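Local coordinates for protein putative glutathionylspermidine synthase (Methylobacillus flagellatus, PDB 3N6X) that probably acts as an ATP-dependent ligase of the circularly permuted ATP-grasp type, perhaps joining glutathione to spermidine, at residues V140-I144 against L309-T315; G169-E175 against E234-I238; V202-N206 against V433-K437; V220-G226 against M242-E248; F281-F287 against L293-L299. Residues are numbered along the deposited sequence.

Contact 1. Residues V140-I144 against L309-T315; sequences VYAHI and LANAVGT
His143 lays one face of its imidazole over the methyl of Ala310, whose CB sits 3.5 Å from the ring centroid and 17° off the ring normal, a CH-pi contact; chi1 of the histidine is m (-57°). The two backbones meet closest at Tyr141 and Ala312 (CA to CA 4.7 Å), where Ala312 N donates to Tyr141 O at 2.8 Å. Strand 308-310 ends here, and the peptide bond before Asn311 is cis. Asn311, chi1 m, reaches back along 140-144: its OD1 accepts from Ile144 N at 3.0 Å and its ND2 donates to Ile144 O at 2.9 Å, so the carboxamide mimics a neighbouring strand at the start of strand 144-151. The ND2 is shared with Leu164 O. The contact thus joins two different sheets of the ATP-grasp chain, and it is wholly buried. Further along, Thr315 (chi1 p) turns CG2 to 3.3 Å from Tyr141 O, with OG1 bonded to Leu164 O, while Tyr141 CD2 packs 3.7 Å from Ala312 CB.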
# COMPACT_ATOMS: atom_id res chain seq x y z
N VAL A 140 -17.02 0.32 -8.44
CA VAL A 140 -15.79 0.44 -7.67
C VAL A 140 -15.62 -0.75 -6.74
O VAL A 140 -16.49 -1.02 -5.91
CB VAL A 140 -15.72 1.80 -6.90
CG1 VAL A 140 -14.45 1.90 -6.05
CG2 VAL A 140 -15.82 2.98 -7.88
N TYR A 141 -14.49 -1.46 -6.86
CA TYR A 141 -14.19 -2.61 -6.00
C TYR A 141 -13.13 -2.24 -5.00
O TYR A 141 -13.25 -2.58 -3.82
CB TYR A 141 -13.74 -3.81 -6.83
CG TYR A 141 -14.86 -4.46 -7.61
CD1 TYR A 141 -15.33 -3.90 -8.80
CD2 TYR A 141 -15.44 -5.66 -7.17
CE1 TYR A 141 -16.39 -4.48 -9.50
CE2 TYR A 141 -16.49 -6.26 -7.89
CZ TYR A 141 -16.94 -5.68 -9.06
OH TYR A 141 -17.95 -6.27 -9.79
N ALA A 142 -12.06 -1.56 -5.47
CA ALA A 142 -10.96 -1.12 -4.63
C ALA A 142 -11.10 0.37 -4.40
O ALA A 142 -10.57 1.17 -5.18
CB ALA A 142 -9.61 -1.44 -5.29
N HIS A 143 -11.87 0.74 -3.36
CA HIS A 143 -12.12 2.14 -2.96
C HIS A 143 -10.82 2.75 -2.50
O HIS A 143 -10.57 3.94 -2.72
CB HIS A 143 -13.21 2.19 -1.85
CG HIS A 143 -14.49 1.55 -2.27
ND1 HIS A 143 -14.61 0.17 -2.34
CD2 HIS A 143 -15.63 2.11 -2.73
CE1 HIS A 143 -15.83 -0.06 -2.81
NE2 HIS A 143 -16.48 1.07 -3.06
N ILE A 144 -9.94 1.91 -1.90
CA ILE A 144 -8.58 2.28 -1.53
C ILE A 144 -7.62 1.25 -2.14
O ILE A 144 -7.78 0.04 -1.91
CB ILE A 144 -8.38 2.38 -0.00
CG1 ILE A 144 -9.49 3.21 0.68
CG2 ILE A 144 -6.95 2.92 0.33
CD1 ILE A 144 -9.40 3.20 2.17
N LEU A 309 -20.06 -2.31 0.85
CA LEU A 309 -18.82 -2.71 1.53
C LEU A 309 -17.65 -2.11 0.77
O LEU A 309 -17.64 -2.11 -0.46
CB LEU A 309 -18.68 -4.24 1.60
CG LEU A 309 -19.77 -4.99 2.42
CD1 LEU A 309 -19.52 -6.48 2.42
CD2 LEU A 309 -19.86 -4.47 3.84
N ALA A 310 -16.71 -1.53 1.50
CA ALA A 310 -15.54 -0.90 0.90
C ALA A 310 -14.31 -1.26 1.72
O ALA A 310 -14.28 -0.98 2.90
CB ALA A 310 -15.73 0.61 0.87
N ASN A 311 -13.32 -1.95 1.13
CA ASN A 311 -13.33 -2.40 -0.28
C ASN A 311 -14.33 -3.54 -0.49
O ASN A 311 -14.75 -4.20 0.47
CB ASN A 311 -11.93 -2.84 -0.71
CG ASN A 311 -10.94 -1.70 -0.84
OD1 ASN A 311 -11.28 -0.51 -0.74
ND2 ASN A 311 -9.70 -2.03 -1.13
N ALA A 312 -14.78 -3.71 -1.74
CA ALA A 312 -15.71 -4.75 -2.11
C ALA A 312 -15.18 -6.12 -1.73
O ALA A 312 -13.96 -6.30 -1.60
CB ALA A 312 -15.97 -4.70 -3.61
N VAL A 313 -16.08 -7.11 -1.60
CA VAL A 313 -15.72 -8.50 -1.39
C VAL A 313 -15.16 -9.04 -2.74
O VAL A 313 -15.68 -8.68 -3.80
CB VAL A 313 -16.99 -9.31 -0.92
CG1 VAL A 313 -16.76 -10.82 -1.00
CG2 VAL A 313 -17.42 -8.90 0.49
N GLY A 314 -14.11 -9.85 -2.68
CA GLY A 314 -13.53 -10.49 -3.87
C GLY A 314 -12.49 -9.70 -4.64
O GLY A 314 -12.20 -10.04 -5.79
N THR A 315 -11.89 -8.65 -4.02
CA THR A 315 -10.85 -7.87 -4.71
C THR A 315 -9.51 -8.62 -4.76
O THR A 315 -8.64 -8.26 -5.56
CB THR A 315 -10.65 -6.49 -4.05
OG1 THR A 315 -10.22 -6.67 -2.70
CG2 THR A 315 -11.91 -5.63 -4.10

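Contact 2. Residues G169-E175 against E234-I238; sequences GVSYMLE and EHAFI
Glu234 extends through chi1 t and chi2 t, then turns at chi3 (-78°) to set its carboxylate at the N-terminus of helix 170-183, where amides lacking partners within the helix and the helix dipole favour an acidic group. Its OE1 accepts from Gly169 N at 2.9 Å and from Ser171 OG (chi1 p) at 3.1 Å; weak bonds of 3.4 Å run from Ser171 N to Glu234 OE1 and from Gly169 N to Glu234 OE2. Gly169 is the N-cap, at phi 122°, a conformation that calls for glycine. The helical segments 170-175 and 234-238 cross at 56°, axes 10.4 Å apart, with Ser171 and Glu234 nearest (CA to CA 5.8 Å). Phe237 (chi1 t) presents its ring edge to Leu174, CE2 to CD1 3.7 Å, and Ile238 CD1 (chi1 t, chi2 p) meets Val170 CG2 at 3.7 Å. Glu234 OE2 also forms a salt bridge with Arg276, Tyr199 of helix 199-209 packs on Val170 and Ile238, and His235 and Ile238 touch Leu222 of strand 220-223.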
# COMPACT_ATOMS: atom_id res chain seq x y z
N GLY A 169 -1.25 1.89 6.27
CA GLY A 169 -0.05 2.72 6.31
C GLY A 169 -0.31 4.21 6.34
O GLY A 169 0.63 4.97 6.60
N VAL A 170 -1.57 4.66 6.07
CA VAL A 170 -1.89 6.10 6.06
C VAL A 170 -1.60 6.79 7.38
O VAL A 170 -1.18 7.95 7.37
CB VAL A 170 -3.28 6.48 5.49
CG1 VAL A 170 -3.57 5.72 4.20
CG2 VAL A 170 -4.38 6.26 6.50
N SER A 171 -1.77 6.07 8.53
CA SER A 171 -1.50 6.65 9.86
C SER A 171 -0.03 7.06 9.99
O SER A 171 0.24 8.14 10.51
CB SER A 171 -1.92 5.69 10.97
OG SER A 171 -1.15 4.49 10.95
N TYR A 172 0.90 6.27 9.43
CA TYR A 172 2.31 6.62 9.43
C TYR A 172 2.57 7.83 8.51
O TYR A 172 3.33 8.72 8.86
CB TYR A 172 3.18 5.44 9.02
CG TYR A 172 3.22 4.32 10.03
CD1 TYR A 172 3.97 4.44 11.20
CD2 TYR A 172 2.58 3.11 9.79
CE1 TYR A 172 4.01 3.41 12.14
CE2 TYR A 172 2.63 2.07 10.72
CZ TYR A 172 3.34 2.23 11.90
OH TYR A 172 3.38 1.20 12.82
N MSE A 173 1.86 7.90 7.38
CA MSE A 173 1.99 9.02 6.45
C MSE A 173 1.53 10.32 7.13
O MSE A 173 2.22 11.34 7.06
CB MSE A 173 1.16 8.76 5.16
CG MSE A 173 1.05 9.98 4.24
SE MSE A 173 -0.10 9.70 2.69
CE MSE A 173 -1.75 10.36 3.42
N LEU A 174 0.37 10.28 7.80
CA LEU A 174 -0.20 11.45 8.46
C LEU A 174 0.62 11.90 9.66
O LEU A 174 0.93 13.09 9.77
CB LEU A 174 -1.68 11.22 8.83
CG LEU A 174 -2.60 10.98 7.63
CD1 LEU A 174 -3.98 10.53 8.07
CD2 LEU A 174 -2.70 12.22 6.74
N GLU A 175 1.07 10.95 10.51
CA GLU A 175 1.87 11.25 11.70
C GLU A 175 3.28 11.69 11.39
O GLU A 175 3.83 12.49 12.13
CB GLU A 175 1.87 10.06 12.69
CG GLU A 175 0.57 9.93 13.47
CD GLU A 175 0.09 11.20 14.17
OE1 GLU A 175 0.90 11.85 14.87
OE2 GLU A 175 -1.10 11.56 13.98
N GLU A 234 -4.59 2.14 13.79
CA GLU A 234 -4.91 2.82 12.54
C GLU A 234 -6.43 2.88 12.32
O GLU A 234 -6.94 3.93 11.92
CB GLU A 234 -4.20 2.17 11.32
CG GLU A 234 -4.35 3.01 10.06
CD GLU A 234 -3.62 2.55 8.82
OE1 GLU A 234 -2.39 2.78 8.74
OE2 GLU A 234 -4.30 2.12 7.86
N HIS A 235 -7.17 1.79 12.66
CA HIS A 235 -8.63 1.74 12.49
C HIS A 235 -9.29 2.80 13.38
O HIS A 235 -10.13 3.57 12.90
CB HIS A 235 -9.18 0.33 12.84
CG HIS A 235 -8.50 -0.81 12.14
ND1 HIS A 235 -8.79 -2.13 12.46
CD2 HIS A 235 -7.60 -0.80 11.12
CE1 HIS A 235 -8.04 -2.87 11.66
NE2 HIS A 235 -7.29 -2.12 10.85
N ALA A 236 -8.88 2.86 14.66
CA ALA A 236 -9.42 3.81 15.63
C ALA A 236 -9.04 5.25 15.23
O ALA A 236 -9.91 6.14 15.22
CB ALA A 236 -8.89 3.48 17.03
N PHE A 237 -7.76 5.45 14.80
CA PHE A 237 -7.24 6.75 14.36
C PHE A 237 -7.97 7.29 13.12
O PHE A 237 -8.47 8.42 13.16
CB PHE A 237 -5.71 6.67 14.13
CG PHE A 237 -5.10 7.88 13.44
CD1 PHE A 237 -4.89 9.07 14.13
CD2 PHE A 237 -4.72 7.82 12.10
CE1 PHE A 237 -4.32 10.19 13.49
CE2 PHE A 237 -4.16 8.94 11.46
CZ PHE A 237 -3.96 10.11 12.16
N ILE A 238 -8.07 6.48 12.02
CA ILE A 238 -8.74 6.94 10.81
C ILE A 238 -10.24 7.21 11.04
O ILE A 238 -10.74 8.24 10.61
CB ILE A 238 -8.39 6.07 9.55
CG1 ILE A 238 -8.62 6.85 8.24
CG2 ILE A 238 -9.09 4.72 9.54
CD1 ILE A 238 -7.50 7.78 7.87

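Contact 3. Residues V202-N206 against V433-K437; sequences VLLNN and VLSGK
Helix segment 202-206 runs beside the end of strand 433-435, their N-to-C directions 29° apart and their axes 8.8 Å at closest approach. The gap narrows along the chain: CA atoms are 7.0 Å apart at Leu203 and Leu434 but 4.4 Å at Asn206 and Gly436, beyond the strand. Helical hydrogen bonding continues through 202-206, Asn206 N to Val202 O at 3.0 Å. Gly436, at phi -130° and psi -110°, lets the backbone come this close, since a CB there would fall 2.7 Å from Asn206 ND2 and clash. Packing of a helix along a sheet face, roughly in line with the strand, is common in alpha/beta folds; here helix 199-209 lies against the large mixed sheet of the ATP-grasp chain, in which strand 423-435 pairs with strands 144-151 and 439-441. Leu434, chi1 m and chi2 t, points at the helix and buries the largest area here, 75 Å², ahead of Asn206; Leu434 CD1 is 3.8 Å from Val202 CG1 (chi1 t) and Leu434 CD2 4.2 Å from Leu203 CD1 (chi1 t, chi2 p). Asn206, chi1 m, brings OD1 to 3.4 Å from Leu434 CB and CG to 3.9 Å from Gly436 CA, a van der Waals fit. Ile144 of strand 144-151 packs on Leu203 and Leu434. Ser435 CA-to-CB points away from 202-206, and its side chain touches Val95 and Asn99 of helix 81-105.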
# COMPACT_ATOMS: atom_id res chain seq x y z
N VAL A 202 -11.35 13.28 2.55
CA VAL A 202 -11.45 12.89 1.14
C VAL A 202 -11.98 11.43 1.10
O VAL A 202 -12.91 11.14 0.35
CB VAL A 202 -10.09 13.02 0.38
CG1 VAL A 202 -10.17 12.40 -1.03
CG2 VAL A 202 -9.64 14.48 0.31
N LEU A 203 -11.45 10.56 1.96
CA LEU A 203 -11.91 9.17 2.03
C LEU A 203 -13.38 9.07 2.47
O LEU A 203 -14.16 8.35 1.84
CB LEU A 203 -10.99 8.32 2.95
CG LEU A 203 -11.48 6.89 3.28
CD1 LEU A 203 -11.63 6.06 2.01
CD2 LEU A 203 -10.53 6.20 4.27
N LEU A 204 -13.78 9.81 3.52
CA LEU A 204 -15.17 9.81 3.97
C LEU A 204 -16.11 10.25 2.85
O LEU A 204 -17.15 9.63 2.63
CB LEU A 204 -15.35 10.70 5.22
CG LEU A 204 -16.80 10.88 5.72
CD1 LEU A 204 -17.47 9.53 6.04
CD2 LEU A 204 -16.85 11.79 6.91
N ASN A 205 -15.74 11.30 2.11
CA ASN A 205 -16.55 11.79 1.00
C ASN A 205 -16.70 10.74 -0.12
O ASN A 205 -17.80 10.57 -0.65
CB ASN A 205 -15.97 13.08 0.45
CG ASN A 205 -16.88 13.76 -0.51
OD1 ASN A 205 -17.99 14.17 -0.15
ND2 ASN A 205 -16.45 13.84 -1.76
N ASN A 206 -15.62 10.00 -0.42
CA ASN A 206 -15.65 8.91 -1.39
C ASN A 206 -16.52 7.75 -0.92
O ASN A 206 -17.17 7.10 -1.76
CB ASN A 206 -14.23 8.42 -1.69
CG ASN A 206 -13.45 9.27 -2.68
OD1 ASN A 206 -12.27 9.06 -2.91
ND2 ASN A 206 -14.07 10.29 -3.23
N VAL A 433 -4.34 5.29 -3.68
CA VAL A 433 -5.28 5.75 -4.70
C VAL A 433 -6.70 5.60 -4.18
O VAL A 433 -7.10 4.51 -3.75
CB VAL A 433 -5.08 5.02 -6.06
CG1 VAL A 433 -6.06 5.53 -7.09
CG2 VAL A 433 -3.65 5.18 -6.56
N LEU A 434 -7.48 6.70 -4.25
CA LEU A 434 -8.86 6.71 -3.78
C LEU A 434 -9.84 6.79 -4.92
O LEU A 434 -9.75 7.70 -5.73
CB LEU A 434 -9.07 7.89 -2.79
CG LEU A 434 -8.18 7.86 -1.52
CD1 LEU A 434 -8.40 9.09 -0.68
CD2 LEU A 434 -8.44 6.60 -0.68
N SER A 435 -10.76 5.83 -4.99
CA SER A 435 -11.79 5.80 -6.04
C SER A 435 -13.18 5.88 -5.43
O SER A 435 -13.57 5.02 -4.65
CB SER A 435 -11.68 4.53 -6.89
OG SER A 435 -10.37 4.29 -7.38
N GLY A 436 -13.90 6.92 -5.79
CA GLY A 436 -15.29 7.13 -5.40
C GLY A 436 -16.06 7.44 -6.65
O GLY A 436 -16.12 6.60 -7.56
N LYS A 437 -16.51 8.69 -6.79
CA LYS A 437 -17.10 9.09 -8.07
C LYS A 437 -15.97 9.51 -8.99
O LYS A 437 -16.08 9.37 -10.21
CB LYS A 437 -18.16 10.19 -7.89
CG LYS A 437 -19.56 9.59 -7.71
CD LYS A 437 -20.61 10.63 -7.30
CE LYS A 437 -21.76 10.02 -6.53
NZ LYS A 437 -22.54 9.04 -7.36

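Contact 4. Residues V220-G226 against M242-E248; sequences VVLLTPG and MGIELVE
A water bridges the two backbones at the N-terminal end of the pair, accepting from Glu245 N at 2.9 Å and donating to Val220 O at 2.7 Å; Val220 O and Glu245 N themselves are 4.2 Å apart. Beyond it the pairing is direct and parallel: Leu222 N to Glu245 O at 2.9 Å, Val247 N to Leu222 O at 2.9 Å and Thr224 N to Val247 O at 2.8 Å. Leu222 stands opposite Leu246 and Leu223 opposite Val247, each pair with CA atoms 5.0 Å apart; the short strand axes diverge by 37°. These are the two strands of a right-handed beta-alpha-beta crossover, linked by helix 232-242, which ends in a Schellman motif with Gly243 as C-prime; strand 220-223 also pairs with strand 268-275. On the face toward that helix, Leu222 CD2 meets Leu246 CD1 at 4.0 Å, Leu222 CD1 meets Met242 CE (a selenomethionine) at 3.9 Å, and Ile244 CD1, chi1 p, lies 4.1 Å from Leu222 CB. On the other face Val221 CG2 packs 3.8 Å from Val247 CG2. Further along, Glu248 CG lies 3.6 Å from Thr224 O. The Thr224 hydroxyl bonds to His235 ND1, and Glu248 OE1 to Gln250.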
# COMPACT_ATOMS: atom_id res chain seq x y z
N VAL A 220 -22.02 6.09 7.57
CA VAL A 220 -20.78 5.36 7.32
C VAL A 220 -20.16 4.91 8.64
O VAL A 220 -20.07 5.70 9.57
CB VAL A 220 -19.77 6.20 6.48
CG1 VAL A 220 -18.54 5.37 6.09
CG2 VAL A 220 -20.43 6.80 5.24
N VAL A 221 -19.75 3.64 8.73
CA VAL A 221 -19.08 3.10 9.91
C VAL A 221 -17.77 2.41 9.47
O VAL A 221 -17.62 2.07 8.30
CB VAL A 221 -19.98 2.14 10.76
CG1 VAL A 221 -21.27 2.83 11.21
CG2 VAL A 221 -20.28 0.85 10.01
N LEU A 222 -16.84 2.21 10.41
CA LEU A 222 -15.62 1.46 10.14
C LEU A 222 -15.70 0.13 10.93
O LEU A 222 -15.68 0.15 12.16
CB LEU A 222 -14.37 2.25 10.54
CG LEU A 222 -13.01 1.78 9.94
CD1 LEU A 222 -11.95 2.86 10.06
CD2 LEU A 222 -12.50 0.49 10.60
N LEU A 223 -15.81 -1.01 10.20
CA LEU A 223 -15.86 -2.33 10.84
C LEU A 223 -14.44 -2.86 11.12
O LEU A 223 -13.66 -3.08 10.19
CB LEU A 223 -16.69 -3.31 10.00
CG LEU A 223 -16.70 -4.78 10.42
CD1 LEU A 223 -17.41 -4.99 11.77
CD2 LEU A 223 -17.35 -5.64 9.35
N THR A 224 -14.08 -2.98 12.41
CA THR A 224 -12.76 -3.43 12.85
C THR A 224 -12.82 -4.84 13.48
O THR A 224 -13.80 -5.18 14.15
CB THR A 224 -12.14 -2.40 13.84
OG1 THR A 224 -10.82 -2.82 14.18
CG2 THR A 224 -12.96 -2.24 15.13
N PRO A 225 -11.74 -5.66 13.34
CA PRO A 225 -11.71 -6.94 14.07
C PRO A 225 -11.58 -6.73 15.59
O PRO A 225 -12.05 -7.54 16.37
CB PRO A 225 -10.50 -7.67 13.49
CG PRO A 225 -9.64 -6.62 12.93
CD PRO A 225 -10.50 -5.45 12.57
N GLY A 226 -11.01 -5.59 15.98
CA GLY A 226 -10.83 -5.22 17.38
C GLY A 226 -9.38 -5.02 17.78
O GLY A 226 -8.48 -5.11 16.94
N MSE A 242 -12.00 10.74 10.67
CA MSE A 242 -13.15 10.85 9.77
C MSE A 242 -14.39 11.37 10.52
O MSE A 242 -15.24 12.01 9.91
CB MSE A 242 -13.46 9.48 9.15
CG MSE A 242 -12.53 9.11 8.01
SE MSE A 242 -13.05 7.43 7.11
CE MSE A 242 -12.26 6.27 8.24
N GLY A 243 -14.51 11.01 11.79
CA GLY A 243 -15.69 11.35 12.59
C GLY A 243 -16.82 10.36 12.40
O GLY A 243 -17.99 10.74 12.36
N ILE A 244 -16.47 9.07 12.22
CA ILE A 244 -17.45 8.00 12.05
C ILE A 244 -17.29 6.95 13.17
O ILE A 244 -16.23 6.87 13.80
CB ILE A 244 -17.38 7.34 10.63
CG1 ILE A 244 -16.02 6.57 10.42
CG2 ILE A 244 -17.67 8.37 9.53
CD1 ILE A 244 -15.95 5.73 9.16
N GLU A 245 -18.34 6.15 13.41
CA GLU A 245 -18.32 5.11 14.46
C GLU A 245 -17.36 4.00 14.11
O GLU A 245 -17.31 3.55 12.96
CB GLU A 245 -19.72 4.52 14.68
CG GLU A 245 -20.71 5.50 15.30
CD GLU A 245 -20.39 5.96 16.71
OE1 GLU A 245 -19.65 5.24 17.43
OE2 GLU A 245 -20.91 7.02 17.11
N LEU A 246 -16.60 3.54 15.12
CA LEU A 246 -15.73 2.39 15.03
C LEU A 246 -16.50 1.21 15.62
O LEU A 246 -16.83 1.22 16.82
CB LEU A 246 -14.44 2.64 15.83
CG LEU A 246 -13.37 1.54 15.79
CD1 LEU A 246 -12.68 1.50 14.44
CD2 LEU A 246 -12.34 1.74 16.90
N VAL A 247 -16.88 0.25 14.78
CA VAL A 247 -17.70 -0.87 15.22
C VAL A 247 -17.00 -2.21 15.06
O VAL A 247 -16.11 -2.36 14.23
CB VAL A 247 -19.10 -0.88 14.53
CG1 VAL A 247 -19.92 0.36 14.89
CG2 VAL A 247 -18.97 -1.04 13.00
N GLU A 248 -17.45 -3.21 15.83
CA GLU A 248 -17.06 -4.61 15.73
C GLU A 248 -18.29 -5.37 15.26
O GLU A 248 -19.39 -4.81 15.25
CB GLU A 248 -16.55 -5.13 17.09
CG GLU A 248 -15.15 -4.62 17.41
CD GLU A 248 -14.64 -4.91 18.81
OE1 GLU A 248 -15.04 -5.94 19.40
OE2 GLU A 248 -13.78 -4.14 19.29
O HOH W 1 -20.75 6.80 11.94

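Contact 5. Residues F281-F287 against L293-L299; sequences FIDPLSF and LGVPGLL
An Asx turn at Asp283 faces the type II turn that runs from Val295 to Leu298 and leads into helix 298-303, and the aspartate ties the two together. With chi1 t its carboxylate spans the gap: OD1 accepts from Leu285 N at 3.0 Å, closing the Asx turn, and from Gly297 N at 2.8 Å, while OD2 takes Leu299 N at 3.0 Å. It thus satisfies backbone amides at the start of the helix, where Gly297 is the N-cap at positive phi (87°). Val295 N donates to Ile282 O at 2.8 Å. Nearby Gly294 passes only 3.9 Å from Ile282, CA to CA, an approach that leaves no room for a CB. Around this polar centre lie apolar contacts: Pro284 CG to Pro296 CG 3.9 Å, Leu285 CG to Pro296 CB 3.8 Å, Phe281 CD2 to Leu293 CD1 3.8 Å. Leu299, chi1 t and chi2 p, turns CD2 to 3.6 Å from both Phe287 CZ and Ser286 CB. The Phe287 ring also forms a cation-pi contact with Arg128. Ile282 and Leu298 rest on Leu309 of strand 308-310, and Val295 packs against Leu252 and Val254 of strand 252-254.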
# COMPACT_ATOMS: atom_id res chain seq x y z
N PHE A 281 -13.77 -13.42 7.04
CA PHE A 281 -14.26 -13.23 8.41
C PHE A 281 -15.50 -12.34 8.55
O PHE A 281 -15.95 -12.13 9.68
CB PHE A 281 -13.13 -12.68 9.29
CG PHE A 281 -12.07 -13.69 9.62
CD1 PHE A 281 -11.02 -13.94 8.75
CD2 PHE A 281 -12.09 -14.37 10.84
CE1 PHE A 281 -10.03 -14.87 9.06
CE2 PHE A 281 -11.10 -15.30 11.15
CZ PHE A 281 -10.08 -15.55 10.26
N ILE A 282 -16.05 -11.81 7.44
CA ILE A 282 -17.16 -10.84 7.51
C ILE A 282 -18.55 -11.42 7.76
O ILE A 282 -19.44 -10.68 8.17
CB ILE A 282 -17.17 -9.83 6.33
CG1 ILE A 282 -17.41 -10.51 4.98
CG2 ILE A 282 -15.94 -8.93 6.33
CD1 ILE A 282 -18.54 -9.96 4.23
N ASP A 283 -18.78 -12.69 7.39
CA ASP A 283 -20.13 -13.26 7.48
C ASP A 283 -20.07 -14.77 7.72
O ASP A 283 -19.84 -15.55 6.78
CB ASP A 283 -20.96 -12.91 6.21
CG ASP A 283 -22.41 -13.39 6.21
OD1 ASP A 283 -22.83 -14.00 7.22
OD2 ASP A 283 -23.12 -13.16 5.20
N PRO A 284 -20.35 -15.21 8.98
CA PRO A 284 -20.29 -16.65 9.29
C PRO A 284 -21.34 -17.52 8.58
O PRO A 284 -21.18 -18.72 8.55
CB PRO A 284 -20.40 -16.71 10.81
CG PRO A 284 -20.95 -15.42 11.22
CD PRO A 284 -20.61 -14.40 10.19
N LEU A 285 -22.35 -16.91 7.96
CA LEU A 285 -23.36 -17.66 7.21
C LEU A 285 -22.94 -17.91 5.77
O LEU A 285 -23.63 -18.63 5.05
CB LEU A 285 -24.72 -16.91 7.22
CG LEU A 285 -25.34 -16.57 8.58
CD1 LEU A 285 -26.67 -15.87 8.41
CD2 LEU A 285 -25.50 -17.82 9.45
N SER A 286 -21.84 -17.29 5.32
CA SER A 286 -21.41 -17.42 3.93
C SER A 286 -19.96 -17.83 3.78
O SER A 286 -19.60 -18.44 2.77
CB SER A 286 -21.65 -16.11 3.18
OG SER A 286 -23.04 -15.83 3.10
N PHE A 287 -19.11 -17.44 4.73
CA PHE A 287 -17.69 -17.74 4.68
C PHE A 287 -17.30 -18.57 5.90
O PHE A 287 -18.04 -19.49 6.22
CB PHE A 287 -16.86 -16.44 4.54
CG PHE A 287 -17.20 -15.66 3.28
CD1 PHE A 287 -17.07 -16.25 2.02
CD2 PHE A 287 -17.67 -14.36 3.35
CE1 PHE A 287 -17.38 -15.54 0.86
CE2 PHE A 287 -17.99 -13.64 2.18
CZ PHE A 287 -17.83 -14.23 0.95
N LEU A 293 -15.80 -12.12 14.10
CA LEU A 293 -15.47 -10.76 13.68
C LEU A 293 -16.54 -10.14 12.82
O LEU A 293 -16.60 -8.92 12.70
CB LEU A 293 -14.13 -10.74 12.91
CG LEU A 293 -12.92 -11.35 13.59
CD1 LEU A 293 -11.70 -11.16 12.75
CD2 LEU A 293 -12.71 -10.76 15.00
N GLY A 294 -17.33 -10.99 12.19
CA GLY A 294 -18.29 -10.55 11.19
C GLY A 294 -19.71 -10.33 11.65
O GLY A 294 -19.99 -10.19 12.84
N VAL A 295 -20.61 -10.24 10.66
CA VAL A 295 -22.01 -9.93 10.84
C VAL A 295 -22.81 -10.97 10.06
O VAL A 295 -22.77 -10.97 8.83
CB VAL A 295 -22.31 -8.47 10.32
CG1 VAL A 295 -23.75 -8.05 10.62
CG2 VAL A 295 -21.31 -7.45 10.90
N PRO A 296 -23.56 -11.87 10.74
CA PRO A 296 -24.33 -12.89 10.00
C PRO A 296 -25.32 -12.29 9.00
O PRO A 296 -26.11 -11.42 9.35
CB PRO A 296 -25.02 -13.69 11.11
CG PRO A 296 -24.15 -13.47 12.33
CD PRO A 296 -23.67 -12.06 12.21
N GLY A 297 -25.25 -12.76 7.75
CA GLY A 297 -26.13 -12.32 6.67
C GLY A 297 -25.67 -11.08 5.92
O GLY A 297 -26.32 -10.66 4.97
N LEU A 298 -24.52 -10.50 6.34
CA LEU A 298 -23.98 -9.28 5.72
C LEU A 298 -23.78 -9.42 4.20
O LEU A 298 -24.16 -8.52 3.45
CB LEU A 298 -22.66 -8.88 6.40
CG LEU A 298 -21.96 -7.63 5.86
CD1 LEU A 298 -22.85 -6.41 5.97
CD2 LEU A 298 -20.64 -7.39 6.58
N LEU A 299 -23.19 -10.55 3.75
CA LEU A 299 -22.95 -10.77 2.33
C LEU A 299 -24.24 -10.70 1.50
O LEU A 299 -24.25 -10.07 0.45
CB LEU A 299 -22.21 -12.10 2.09
CG LEU A 299 -21.86 -12.39 0.61
CD1 LEU A 299 -20.85 -11.35 0.05
CD2 LEU A 299 -21.36 -13.80 0.44

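Overall arrangement
Contacts 1, 4 and 5 adjoin the six-stranded mixed sheet: contact 4 pairs two of its strands, contact 1 reaches it through strand 308-310, and contact 5 packs on that same strand. Contact 3 brings helix 199-209 to the nine-stranded sheet, about 12 Å between centres from contact 1, which it touches at His143 and Ser435. Contact 2 meets contact 4 through helix 232-242, about 14 Å between centres, while contacts 2 and 5 are about 26 Å apart. Contacts 2, 4 and 5 lie within the span 140-315; contact 3 alternates along the chain with contacts 1 and 2, and contact 2 with contact 4. Remote parts of the ATP-grasp region are thereby joined around two sheets.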